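Local coordinates for gamma-glutamyltranspeptidase (Ggt) (PDB 5BPK), which probably transfers or hydrolyses the gamma-glutamyl group of glutathione and related compounds, working as a processed Ntn-hydrolase, at residues G84-A88 / L100-E104; V136-G142 / D255-V261; H288-I292 / A322-R326; Y348-I352 / G370-L374. One frame throughout, in Å; residues are numbered along the deposited sequence.

How the interactions relate
The four contacts run outward from the inhibitor pocket on its two sides. Interactions 1 and 2 adjoin, their centres 9 Å apart, and are joined by probable hydrogen bonds from Tyr-259 OH to Arg-103 O (2.7 Å) and from Gly-138 N to Gly-84 O (2.8 Å). Interactions 3 and 4 form a second pair, centres 11 Å apart, in which Asp-325 probably accepts from Tyr-348 OH through OD2 and from Gly-370 N through OD1. Interactions 1 and 3 do not touch, their nearest atoms being about 7 Å apart. Arg-103 of interaction 1 binds the dihydrooxazole ligand, while the side chain of Arg-326 in interaction 3 comes within about 5 Å of it.

Interaction 1: residues G84-A88 / L100-E104; sequences GGGFA and LDFRE. With 4UD ((2S)-amino[(5S)-4,5-dihydro-1,2-oxazol-5-yl]acetic acid), chain O.
Arg-103 runs past the ring of Phe-87 on its way to the inhibitor. Its CB lies 3.9 Å from Phe-87 CE1, its CG 4.2 Å from Phe-87 CZ, and CD, after the chain bends (chi2 67°), is 4.0 Å from that same Phe-87 CZ, leaving the guanidinium plane 29° from that of the ring. Beyond the ring the partners become polar: NE gives a hydrogen bond to the carbonyl of Pro-70 of the neighbouring chain, and NH2 forms a salt bridge with Asp-43 of that chain. NH1 donates to the ligand carboxylate, with Arg-103 NH1 to 4UD O9 at 2.9 Å and a markedly bent N-H...O angle of 130°, and forms a salt bridge with Glu-40 of the neighbouring chain. A guanidinium tied down at all three nitrogens has little freedom to turn.

The backbone behind it is an antiparallel hairpin of strands 85-91 and 97-102, part of the sheet characteristic of the Ntn-hydrolase fold; strand 85-91 pairs in turn with a strand of the neighbouring chain, continuing the sheet across the interface. Ala-88 and Leu-100 form a hydrogen-bonded pair, with Leu-100 N to Ala-88 O at 2.7 Å. Gly-86 pairs likewise with Phe-102 and lies over the face of its ring, Gly-86 CA being 3.9 Å from the Phe-102 centroid in a CH-pi contact. Where the strand ends, Asp-101 OD1 accepts from Arg-103 N at 2.9 Å in an Asx turn, while its OD2 forms a salt bridge with Arg-264.

Interaction 2: residues V136-G142 / D255-V261; sequences VPGTVAG and DLASYNV
Val-136 opens the contact by dividing its two methyls between neighbours on the 255-261 segment. Val-136 CG1, anti to the backbone N (chi1 -174°), lies 4.0 Å from Tyr-259 CD1 and 4.2 Å from Leu-256 CD2, whereas Val-136 CG2 rests 3.8 Å from Asp-255 CB. The carboxylate of Asp-255 is engaged elsewhere, by the backbone N of Leu-108 and that of Thr-252. Pro-137 turns its ring from the other segment, though its CD still brushes Leu-256; it is its carbonyl oxygen, itself bonded to Tyr-232, that lies above one face of the Tyr-259 ring, toward the rim. Gly-138 follows over that same ring: its CA is 3.9 Å from the Tyr-259 centroid, 29° off the normal, a CH-pi contact that comes close because no side chain intervenes.

Helix 139-150 now begins, its first turn marked by the bond from Gly-142 N to Gly-138 O. Ala-141 is the next residue to reach across, with Ala-141 CB 3.7 Å from Tyr-259 CD2 and 3.8 Å from Val-261 CG1. Gly-142 ends the walk, with its N 3.6 Å from Val-261 CG1.

Tyr-259 thus packs against the loop and first turn that lead into the helix, while its hydroxyl is bonded to the carbonyl of Arg-103 at the end of strand 97-102. No hydrogen bond joins the two segments directly, so their fit depends on apolar packing, much of it round the Tyr-259 ring, with Leu-256 and Val-261 at its flanks, and the polar ends of Asp-255 and Tyr-259 tie the contact to the surrounding fold.

Interaction 3: residues H288-I292 / A322-R326; sequences HLIQI and AYADR. With EDO (1,2-ethanediol), chain Q.
His-288 and Ala-322 bury the most surface here, and their backbones are also the nearest, 5.9 Å between His-288 CA and Ala-322 CA. The carbonyl oxygen of Ala-322 stands over one face of the imidazole, toward its rim, with Ala-322 O 3.4 Å from His-288 CE1. The methyl of Ala-322 faces the other helix, Ala-322 CB lying 3.7 Å from Ile-292 CG1 and 3.6 Å from Gln-291 OE1.

These residues come from helices 285-296 and 309-329, whose local axes run roughly antiparallel, 10.5 Å apart at an angle of 146°; the first of them also packs through Leu-289 on strand 274-278, consistent with the helix-on-sheet layering of the Ntn-hydrolase fold.

Gln-291, third in buried surface, carries the polar relay. With chi1 (179°) and chi2 extended, it reaches across the gap, and its carbonyl OE1 accepts from His-288 ND1 at 2.8 Å in the plane of the imidazole, which fixes the ring's rotation. Its amide NE2 donates to Asp-325 OD2 at 2.8 Å, on the anti side and somewhat out of the carboxylate plane, though the two flat groups are nearly parallel; that OD2 is also hydrogen-bonded to Tyr-348 OH. Buried His-288 NE2 has no polar partner in the model and sits 3.2 Å from Arg-326 CB. Arg-326 extends toward the neighbouring chain, its NH1 donating to O1 of an ethanediol, probably from the crystallisation liquor.

Interaction 4: residues Y348-I352 / G370-L374; sequences YAKKI and GMGQL
Helix-on-loop packing, partly buried, joins helix 346-354 to the last modelled residues of the chain, well away from its centre. Tyr-348 is the main element on the helix side. Leu-374 CD1 stands over the middle of its ring, 3.9 Å from the Tyr-348 centroid and just 10° off the normal, a CH-pi contact made almost straight down. Ile-352 CD1, one helical turn on, lies over the opposite face toward the rim, leaving the ring between two methyl groups.

Met-371 approaches the same ring obliquely. Its sulfur lies 5.5 Å from the Tyr-348 centroid, 56° off the normal, in a Met-aromatic contact, and Met-371 SD is also 3.7 Å from Ile-352 CG1. The exact position of the methyl beyond it is doubtful. At the far end of the ring, Tyr-348 OH sits 3.2 Å from Gly-370 CA, while its hydrogen bond goes to Asp-325 of helix 309-329, whose other carboxylate oxygen holds Gly-370 N.

Residues 370 to 372 all have positive phi, a short left-handed turn closed by Gln-373 N bonding to Gly-370 O at 3.1 Å. The extended, exposed chain of Lys-351 crosses that of Gln-373 at an angle. Here what is probably the C-terminal tail of the large subunit folds back onto its last helix, near the end that, as in other gamma-glutamyltranspeptidases, autoproteolysis would create.

Interaction 1: residues G84-A88 / L100-E104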
loop_
_atom_site.group_PDB
_atom_site.type_symbol
_atom_site.label_atom_id
_atom_site.label_comp_id
_atom_site.label_asym_id
_atom_site.label_seq_id
_atom_site.Cartn_x
_atom_site.Cartn_y
_atom_site.Cartn_z
ATOM N N GLY A 84 -11.564 -2.915 -3.645
ATOM C CA GLY A 84 -10.643 -3.079 -2.516
ATOM C C GLY A 84 -10.715 -1.912 -1.540
ATOM O O GLY A 84 -11.789 -1.422 -1.222
ATOM N N GLY A 85 -9.559 -1.453 -1.076
ATOM C CA GLY A 85 -9.500 -0.403 -0.066
ATOM C C GLY A 85 -8.075 0.061 0.132
ATOM O O GLY A 85 -7.141 -0.388 -0.563
ATOM N N GLY A 86 -7.891 0.968 1.079
ATOM C CA GLY A 86 -6.574 1.535 1.291
ATOM C C GLY A 86 -6.578 2.687 2.269
ATOM O O GLY A 86 -7.498 2.825 3.061
ATOM N N PHE A 87 -5.525 3.497 2.194
ATOM C CA PHE A 87 -5.283 4.598 3.111
ATOM C C PHE A 87 -4.800 5.827 2.360
ATOM O O PHE A 87 -4.053 5.715 1.373
ATOM C CB PHE A 87 -4.205 4.215 4.127
ATOM C CG PHE A 87 -4.507 2.961 4.894
ATOM C CD1 PHE A 87 -5.475 2.956 5.888
ATOM C CD2 PHE A 87 -3.814 1.796 4.632
ATOM C CE1 PHE A 87 -5.757 1.785 6.600
ATOM C CE2 PHE A 87 -4.075 0.618 5.348
ATOM C CZ PHE A 87 -5.056 0.620 6.335
ATOM N N ALA A 88 -5.153 7.000 2.869
ATOM C CA ALA A 88 -4.602 8.256 2.354
ATOM C C ALA A 88 -4.087 9.058 3.528
ATOM O O ALA A 88 -4.827 9.315 4.475
ATOM C CB ALA A 88 -5.653 9.064 1.620
ATOM N N LEU A 100 -6.769 9.062 6.338
ATOM C CA LEU A 100 -8.048 8.493 5.970
ATOM C C LEU A 100 -7.926 6.970 5.862
ATOM O O LEU A 100 -7.133 6.459 5.084
ATOM C CB LEU A 100 -8.530 9.075 4.647
ATOM C CG LEU A 100 -9.866 8.554 4.122
ATOM C CD1 LEU A 100 -11.000 8.809 5.083
ATOM C CD2 LEU A 100 -10.140 9.150 2.741
ATOM N N ASP A 101 -8.726 6.281 6.661
ATOM C CA ASP A 101 -8.837 4.828 6.674
ATOM C C ASP A 101 -10.037 4.466 5.797
ATOM O O ASP A 101 -11.191 4.654 6.206
ATOM C CB ASP A 101 -9.025 4.377 8.147
ATOM C CG ASP A 101 -9.425 2.914 8.315
ATOM O OD1 ASP A 101 -9.636 2.180 7.329
ATOM O OD2 ASP A 101 -9.562 2.520 9.499
ATOM N N PHE A 102 -9.759 3.956 4.592
ATOM C CA PHE A 102 -10.777 3.304 3.772
ATOM C C PHE A 102 -10.430 1.824 3.528
ATOM O O PHE A 102 -10.642 1.266 2.456
ATOM C CB PHE A 102 -11.104 4.102 2.496
ATOM C CG PHE A 102 -9.941 4.344 1.554
ATOM C CD1 PHE A 102 -9.093 5.429 1.725
ATOM C CD2 PHE A 102 -9.789 3.568 0.416
ATOM C CE1 PHE A 102 -8.073 5.682 0.815
ATOM C CE2 PHE A 102 -8.751 3.810 -0.494
ATOM C CZ PHE A 102 -7.895 4.880 -0.289
ATOM N N ARG A 103 -9.908 1.205 4.578
ATOM C CA ARG A 103 -9.587 -0.220 4.587
ATOM C C ARG A 103 -10.860 -1.061 4.577
ATOM O O ARG A 103 -11.866 -0.698 5.190
ATOM C CB ARG A 103 -8.764 -0.531 5.833
ATOM C CG ARG A 103 -8.298 -1.968 6.003
ATOM C CD ARG A 103 -7.280 -2.395 4.960
ATOM N NE ARG A 103 -6.512 -3.554 5.420
ATOM C CZ ARG A 103 -5.577 -4.180 4.710
ATOM N NH1 ARG A 103 -5.299 -3.810 3.477
ATOM N NH2 ARG A 103 -4.920 -5.204 5.233
ATOM N N GLU A 104 -10.813 -2.219 3.919
ATOM C CA GLU A 104 -11.961 -3.123 3.928
ATOM C C GLU A 104 -12.274 -3.609 5.337
ATOM O O GLU A 104 -11.386 -3.695 6.196
ATOM C CB GLU A 104 -11.757 -4.329 3.024
ATOM C CG GLU A 104 -11.455 -4.000 1.568
ATOM C CD GLU A 104 -9.967 -4.019 1.269
ATOM O OE1 GLU A 104 -9.197 -3.352 2.009
ATOM O OE2 GLU A 104 -9.586 -4.696 0.286
HETATM C C3 4UD O . 0.073 -4.389 -1.515
HETATM C C4 4UD O . -0.958 -4.712 0.425
HETATM C C5 4UD O . -0.892 -5.367 -0.942
HETATM C C6 4UD O . -1.281 -5.651 1.596
HETATM C C8 4UD O . -1.388 -4.780 2.827
HETATM O O9 4UD O . -2.404 -4.179 3.079
HETATM O O10 4UD O . -0.336 -4.654 3.669
HETATM N N7 4UD O . -2.575 -6.315 1.386
HETATM O O2 4UD O . 0.341 -4.172 0.654
HETATM N N1 4UD O . 0.707 -3.779 -0.569
#

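Interaction 2: residues V136-G142 / D255-V261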
loop_
_atom_site.group_PDB
_atom_site.type_symbol
_atom_site.label_atom_id
_atom_site.label_comp_id
_atom_site.label_asym_id
_atom_site.label_seq_id
_atom_site.Cartn_x
_atom_site.Cartn_y
_atom_site.Cartn_z
ATOM N N VAL A 136 -15.354 -6.037 2.882
ATOM C CA VAL A 136 -16.270 -5.040 2.319
ATOM C C VAL A 136 -15.460 -3.888 1.702
ATOM O O VAL A 136 -14.694 -3.255 2.411
ATOM C CB VAL A 136 -17.227 -4.481 3.398
ATOM C CG1 VAL A 136 -18.245 -3.570 2.749
ATOM C CG2 VAL A 136 -17.927 -5.622 4.145
ATOM N N PRO A 137 -15.610 -3.624 0.381
ATOM C CA PRO A 137 -14.758 -2.608 -0.261
ATOM C C PRO A 137 -14.920 -1.195 0.305
ATOM O O PRO A 137 -16.056 -0.740 0.540
ATOM C CB PRO A 137 -15.229 -2.620 -1.708
ATOM C CG PRO A 137 -15.764 -4.022 -1.918
ATOM C CD PRO A 137 -16.426 -4.355 -0.606
ATOM N N GLY A 138 -13.792 -0.513 0.478
ATOM C CA GLY A 138 -13.747 0.851 0.986
ATOM C C GLY A 138 -13.340 1.928 0.004
ATOM O O GLY A 138 -13.531 3.104 0.293
ATOM N N THR A 139 -12.758 1.551 -1.144
ATOM C CA THR A 139 -12.192 2.547 -2.068
ATOM C C THR A 139 -13.158 3.641 -2.501
ATOM O O THR A 139 -12.804 4.807 -2.461
ATOM C CB THR A 139 -11.586 1.876 -3.291
ATOM O OG1 THR A 139 -10.473 1.091 -2.845
ATOM C CG2 THR A 139 -11.135 2.888 -4.364
ATOM N N VAL A 140 -14.366 3.273 -2.921
ATOM C CA VAL A 140 -15.290 4.284 -3.427
ATOM C C VAL A 140 -15.672 5.275 -2.313
ATOM O O VAL A 140 -15.717 6.506 -2.529
ATOM C CB VAL A 140 -16.537 3.650 -4.057
ATOM C CG1 VAL A 140 -17.556 4.717 -4.408
ATOM C CG2 VAL A 140 -16.134 2.839 -5.317
ATOM N N ALA A 141 -15.903 4.739 -1.120
ATOM C CA ALA A 141 -16.192 5.562 0.052
ATOM C C ALA A 141 -15.013 6.481 0.399
ATOM O O ALA A 141 -15.212 7.636 0.797
ATOM C CB ALA A 141 -16.568 4.683 1.231
ATOM N N GLY A 142 -13.793 5.965 0.247
ATOM C CA GLY A 142 -12.594 6.737 0.526
ATOM C C GLY A 142 -12.417 7.884 -0.448
ATOM O O GLY A 142 -12.106 9.012 -0.040
ATOM N N ASP A 255 -23.961 -5.072 4.727
ATOM C CA ASP A 255 -22.529 -4.768 4.832
ATOM C C ASP A 255 -22.200 -3.486 4.078
ATOM O O ASP A 255 -21.506 -2.607 4.583
ATOM C CB ASP A 255 -21.679 -5.900 4.259
ATOM C CG ASP A 255 -21.580 -7.097 5.175
ATOM O OD1 ASP A 255 -21.160 -6.935 6.330
ATOM O OD2 ASP A 255 -21.886 -8.216 4.725
ATOM N N LEU A 256 -22.712 -3.383 2.859
ATOM C CA LEU A 256 -22.369 -2.271 1.982
ATOM C C LEU A 256 -22.944 -0.967 2.532
ATOM O O LEU A 256 -22.244 0.044 2.581
ATOM C CB LEU A 256 -22.843 -2.537 0.549
ATOM C CG LEU A 256 -22.139 -3.701 -0.163
ATOM C CD1 LEU A 256 -22.962 -4.192 -1.349
ATOM C CD2 LEU A 256 -20.711 -3.380 -0.591
ATOM N N ALA A 257 -24.205 -1.002 2.981
ATOM C CA ALA A 257 -24.862 0.188 3.531
ATOM C C ALA A 257 -24.236 0.667 4.847
ATOM O O ALA A 257 -24.382 1.840 5.212
ATOM C CB ALA A 257 -26.366 -0.067 3.714
ATOM N N SER A 258 -23.545 -0.240 5.544
ATOM C CA SER A 258 -22.872 0.083 6.807
ATOM C C SER A 258 -21.359 0.357 6.684
ATOM O O SER A 258 -20.692 0.620 7.703
ATOM C CB SER A 258 -23.126 -1.009 7.854
ATOM O OG SER A 258 -22.596 -2.272 7.487
ATOM N N TYR A 259 -20.818 0.340 5.468
ATOM C CA TYR A 259 -19.386 0.609 5.295
ATOM C C TYR A 259 -19.112 2.068 5.637
ATOM O O TYR A 259 -19.784 2.969 5.122
ATOM C CB TYR A 259 -18.831 0.310 3.881
ATOM C CG TYR A 259 -17.351 0.589 3.922
ATOM C CD1 TYR A 259 -16.476 -0.376 4.397
ATOM C CD2 TYR A 259 -16.851 1.866 3.666
ATOM C CE1 TYR A 259 -15.140 -0.112 4.546
ATOM C CE2 TYR A 259 -15.502 2.153 3.825
ATOM C CZ TYR A 259 -14.657 1.155 4.275
ATOM O OH TYR A 259 -13.329 1.422 4.459
ATOM N N ASN A 260 -18.108 2.283 6.486
ATOM C CA ASN A 260 -17.734 3.601 6.971
ATOM C C ASN A 260 -16.232 3.835 6.820
ATOM O O ASN A 260 -15.444 2.989 7.235
ATOM C CB ASN A 260 -18.148 3.754 8.458
ATOM C CG ASN A 260 -17.638 2.597 9.387
ATOM O OD1 ASN A 260 -17.672 1.400 9.040
ATOM N ND2 ASN A 260 -17.215 2.971 10.601
ATOM N N VAL A 261 -15.829 4.942 6.194
ATOM C CA VAL A 261 -14.429 5.397 6.318
ATOM C C VAL A 261 -14.233 5.950 7.717
ATOM O O VAL A 261 -15.203 6.252 8.413
ATOM C CB VAL A 261 -14.015 6.497 5.282
ATOM C CG1 VAL A 261 -14.226 6.005 3.847
ATOM C CG2 VAL A 261 -14.738 7.823 5.541
#

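Interaction 3: residues H288-I292 / A322-R326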
loop_
_atom_site.group_PDB
_atom_site.type_symbol
_atom_site.label_atom_id
_atom_site.label_comp_id
_atom_site.label_asym_id
_atom_site.label_seq_id
_atom_site.Cartn_x
_atom_site.Cartn_y
_atom_site.Cartn_z
ATOM N N HIS A 288 5.790 0.973 12.611
ATOM C CA HIS A 288 7.087 0.322 12.475
ATOM C C HIS A 288 8.105 1.144 11.668
ATOM O O HIS A 288 9.305 1.067 11.932
ATOM C CB HIS A 288 6.956 -1.099 11.944
ATOM C CG HIS A 288 6.120 -1.974 12.819
ATOM N ND1 HIS A 288 6.354 -2.109 14.168
ATOM C CD2 HIS A 288 5.037 -2.737 12.545
ATOM C CE1 HIS A 288 5.446 -2.917 14.691
ATOM N NE2 HIS A 288 4.634 -3.311 13.726
ATOM N N LEU A 289 7.627 1.932 10.709
ATOM C CA LEU A 289 8.480 2.858 9.965
ATOM C C LEU A 289 9.158 3.801 10.946
ATOM O O LEU A 289 10.371 3.958 10.937
ATOM C CB LEU A 289 7.639 3.666 8.973
ATOM C CG LEU A 289 8.301 4.881 8.334
ATOM C CD1 LEU A 289 9.557 4.461 7.597
ATOM C CD2 LEU A 289 7.288 5.596 7.427
ATOM N N ILE A 290 8.364 4.379 11.842
ATOM C CA ILE A 290 8.875 5.359 12.804
ATOM C C ILE A 290 9.769 4.678 13.850
ATOM O O ILE A 290 10.809 5.215 14.228
ATOM C CB ILE A 290 7.700 6.133 13.460
ATOM C CG1 ILE A 290 7.108 7.103 12.432
ATOM C CG2 ILE A 290 8.131 6.874 14.738
ATOM C CD1 ILE A 290 5.744 7.622 12.779
ATOM N N GLN A 291 9.348 3.498 14.306
ATOM C CA GLN A 291 10.144 2.671 15.215
ATOM C C GLN A 291 11.550 2.392 14.660
ATOM O O GLN A 291 12.548 2.572 15.362
ATOM C CB GLN A 291 9.407 1.343 15.486
ATOM C CG GLN A 291 10.134 0.363 16.410
ATOM C CD GLN A 291 9.358 -0.933 16.617
ATOM O OE1 GLN A 291 8.321 -1.169 15.985
ATOM N NE2 GLN A 291 9.873 -1.790 17.485
ATOM N N ILE A 292 11.624 1.955 13.406
ATOM C CA ILE A 292 12.901 1.543 12.802
ATOM C C ILE A 292 13.806 2.773 12.591
ATOM O O ILE A 292 14.997 2.755 12.916
ATOM C CB ILE A 292 12.678 0.757 11.490
ATOM C CG1 ILE A 292 11.988 -0.582 11.777
ATOM C CG2 ILE A 292 13.992 0.486 10.793
ATOM C CD1 ILE A 292 11.292 -1.187 10.565
ATOM N N ALA A 322 11.202 -4.908 15.046
ATOM C CA ALA A 322 9.932 -4.322 14.653
ATOM C C ALA A 322 8.943 -5.369 14.149
ATOM O O ALA A 322 7.764 -5.332 14.512
ATOM C CB ALA A 322 10.133 -3.212 13.598
ATOM N N TYR A 323 9.415 -6.297 13.313
ATOM C CA TYR A 323 8.520 -7.319 12.750
ATOM C C TYR A 323 8.115 -8.352 13.796
ATOM O O TYR A 323 7.002 -8.866 13.749
ATOM C CB TYR A 323 9.090 -7.970 11.492
ATOM C CG TYR A 323 8.934 -7.116 10.242
ATOM C CD1 TYR A 323 9.887 -6.169 9.902
ATOM C CD2 TYR A 323 7.817 -7.242 9.418
ATOM C CE1 TYR A 323 9.757 -5.390 8.761
ATOM C CE2 TYR A 323 7.672 -6.458 8.274
ATOM C CZ TYR A 323 8.653 -5.522 7.956
ATOM O OH TYR A 323 8.546 -4.729 6.821
ATOM N N ALA A 324 8.987 -8.630 14.767
ATOM C CA ALA A 324 8.579 -9.470 15.889
ATOM C C ALA A 324 7.458 -8.770 16.662
ATOM O O ALA A 324 6.447 -9.386 17.013
ATOM C CB ALA A 324 9.759 -9.782 16.786
ATOM N N ASP A 325 7.637 -7.473 16.907
ATOM C CA ASP A 325 6.641 -6.692 17.640
ATOM C C ASP A 325 5.318 -6.694 16.884
ATOM O O ASP A 325 4.260 -6.853 17.471
ATOM C CB ASP A 325 7.129 -5.248 17.836
ATOM C CG ASP A 325 8.308 -5.145 18.785
ATOM O OD1 ASP A 325 8.672 -6.166 19.435
ATOM O OD2 ASP A 325 8.863 -4.024 18.892
ATOM N N ARG A 326 5.391 -6.549 15.570
ATOM C CA ARG A 326 4.199 -6.560 14.715
ATOM C C ARG A 326 3.329 -7.793 14.934
ATOM O O ARG A 326 2.099 -7.694 14.995
ATOM C CB ARG A 326 4.617 -6.507 13.238
ATOM C CG ARG A 326 3.473 -6.329 12.245
ATOM C CD ARG A 326 3.971 -6.575 10.820
ATOM N NE ARG A 326 2.975 -6.168 9.825
ATOM C CZ ARG A 326 1.915 -6.885 9.432
ATOM N NH1 ARG A 326 1.681 -8.100 9.914
ATOM N NH2 ARG A 326 1.074 -6.383 8.530
HETATM C C1 EDO Q . -0.347 -11.497 8.954
HETATM O O1 EDO Q . -0.664 -10.202 9.491
HETATM C C2 EDO Q . -1.542 -12.440 8.988
HETATM O O2 EDO Q . -1.139 -13.766 9.383
#

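Interaction 4: residues Y348-I352 / G370-L374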
loop_
_atom_site.group_PDB
_atom_site.type_symbol
_atom_site.label_atom_id
_atom_site.label_comp_id
_atom_site.label_asym_id
_atom_site.label_seq_id
_atom_site.Cartn_x
_atom_site.Cartn_y
_atom_site.Cartn_z
ATOM N N TYR A 348 12.430 3.375 23.963
ATOM C CA TYR A 348 12.352 1.979 23.535
ATOM C C TYR A 348 13.321 1.710 22.379
ATOM O O TYR A 348 14.010 0.687 22.346
ATOM C CB TYR A 348 10.901 1.641 23.127
ATOM C CG TYR A 348 10.699 0.222 22.613
ATOM C CD1 TYR A 348 11.178 -0.876 23.323
ATOM C CD2 TYR A 348 10.019 -0.018 21.426
ATOM C CE1 TYR A 348 10.997 -2.159 22.858
ATOM C CE2 TYR A 348 9.823 -1.311 20.951
ATOM C CZ TYR A 348 10.312 -2.373 21.666
ATOM O OH TYR A 348 10.144 -3.652 21.209
ATOM N N ALA A 349 13.343 2.624 21.416
ATOM C CA ALA A 349 14.249 2.515 20.276
ATOM C C ALA A 349 15.708 2.510 20.731
ATOM O O ALA A 349 16.534 1.784 20.176
ATOM C CB ALA A 349 14.010 3.652 19.289
ATOM N N LYS A 350 16.018 3.337 21.729
ATOM C CA LYS A 350 17.371 3.394 22.288
ATOM C C LYS A 350 17.747 2.043 22.922
ATOM O O LYS A 350 18.870 1.555 22.730
ATOM C CB LYS A 350 17.503 4.567 23.279
ATOM C CG LYS A 350 18.826 4.644 24.073
ATOM C CD LYS A 350 20.080 4.642 23.197
ATOM C CE LYS A 350 21.327 4.963 24.039
ATOM N NZ LYS A 350 22.599 4.575 23.379
ATOM N N LYS A 351 16.814 1.440 23.663
ATOM C CA LYS A 351 17.019 0.107 24.242
ATOM C C LYS A 351 17.300 -0.948 23.169
ATOM O O LYS A 351 18.180 -1.791 23.323
ATOM C CB LYS A 351 15.811 -0.314 25.087
ATOM C CG LYS A 351 15.757 0.386 26.429
ATOM C CD LYS A 351 14.557 -0.020 27.276
ATOM C CE LYS A 351 14.403 0.928 28.467
ATOM N NZ LYS A 351 13.340 0.513 29.422
ATOM N N ILE A 352 16.557 -0.885 22.073
ATOM C CA ILE A 352 16.811 -1.761 20.941
ATOM C C ILE A 352 18.212 -1.511 20.371
ATOM O O ILE A 352 19.017 -2.442 20.221
ATOM C CB ILE A 352 15.764 -1.574 19.807
ATOM C CG1 ILE A 352 14.356 -1.950 20.287
ATOM C CG2 ILE A 352 16.158 -2.429 18.591
ATOM C CD1 ILE A 352 13.230 -1.599 19.287
ATOM N N GLY A 370 8.546 -6.830 22.110
ATOM C CA GLY A 370 8.697 -5.790 23.117
ATOM C C GLY A 370 9.971 -5.871 23.930
ATOM O O GLY A 370 10.112 -5.143 24.910
ATOM N N MET A 371 10.891 -6.743 23.501
ATOM C CA MET A 371 12.085 -7.122 24.266
ATOM C C MET A 371 11.715 -7.700 25.632
ATOM O O MET A 371 12.538 -7.712 26.544
ATOM C CB MET A 371 13.049 -5.937 24.407
ATOM C CG MET A 371 13.514 -5.377 23.064
ATOM S SD MET A 371 14.882 -4.225 23.210
ATOM C CE MET A 371 14.052 -2.687 23.581
ATOM N N GLY A 372 10.476 -8.189 25.749
ATOM C CA GLY A 372 9.944 -8.708 27.008
ATOM C C GLY A 372 9.698 -7.674 28.096
ATOM O O GLY A 372 9.496 -8.038 29.256
ATOM N N GLN A 373 9.701 -6.391 27.739
ATOM C CA GLN A 373 9.587 -5.316 28.728
ATOM C C GLN A 373 8.626 -4.183 28.331
ATOM O O GLN A 373 8.604 -3.139 28.991
ATOM C CB GLN A 373 10.985 -4.749 29.047
ATOM C CG GLN A 373 11.752 -4.158 27.843
ATOM C CD GLN A 373 11.357 -2.725 27.510
ATOM O OE1 GLN A 373 10.847 -2.441 26.420
ATOM N NE2 GLN A 373 11.586 -1.813 28.452
ATOM N N LEU A 374 7.819 -4.384 27.286
ATOM C CA LEU A 374 6.933 -3.318 26.793
ATOM C C LEU A 374 5.843 -2.984 27.812
ATOM O O LEU A 374 5.561 -1.810 28.067
ATOM C CB LEU A 374 6.287 -3.699 25.450
ATOM C CG LEU A 374 5.927 -2.516 24.547
ATOM C CD1 LEU A 374 7.179 -1.923 23.926
ATOM C CD2 LEU A 374 4.942 -2.940 23.469
#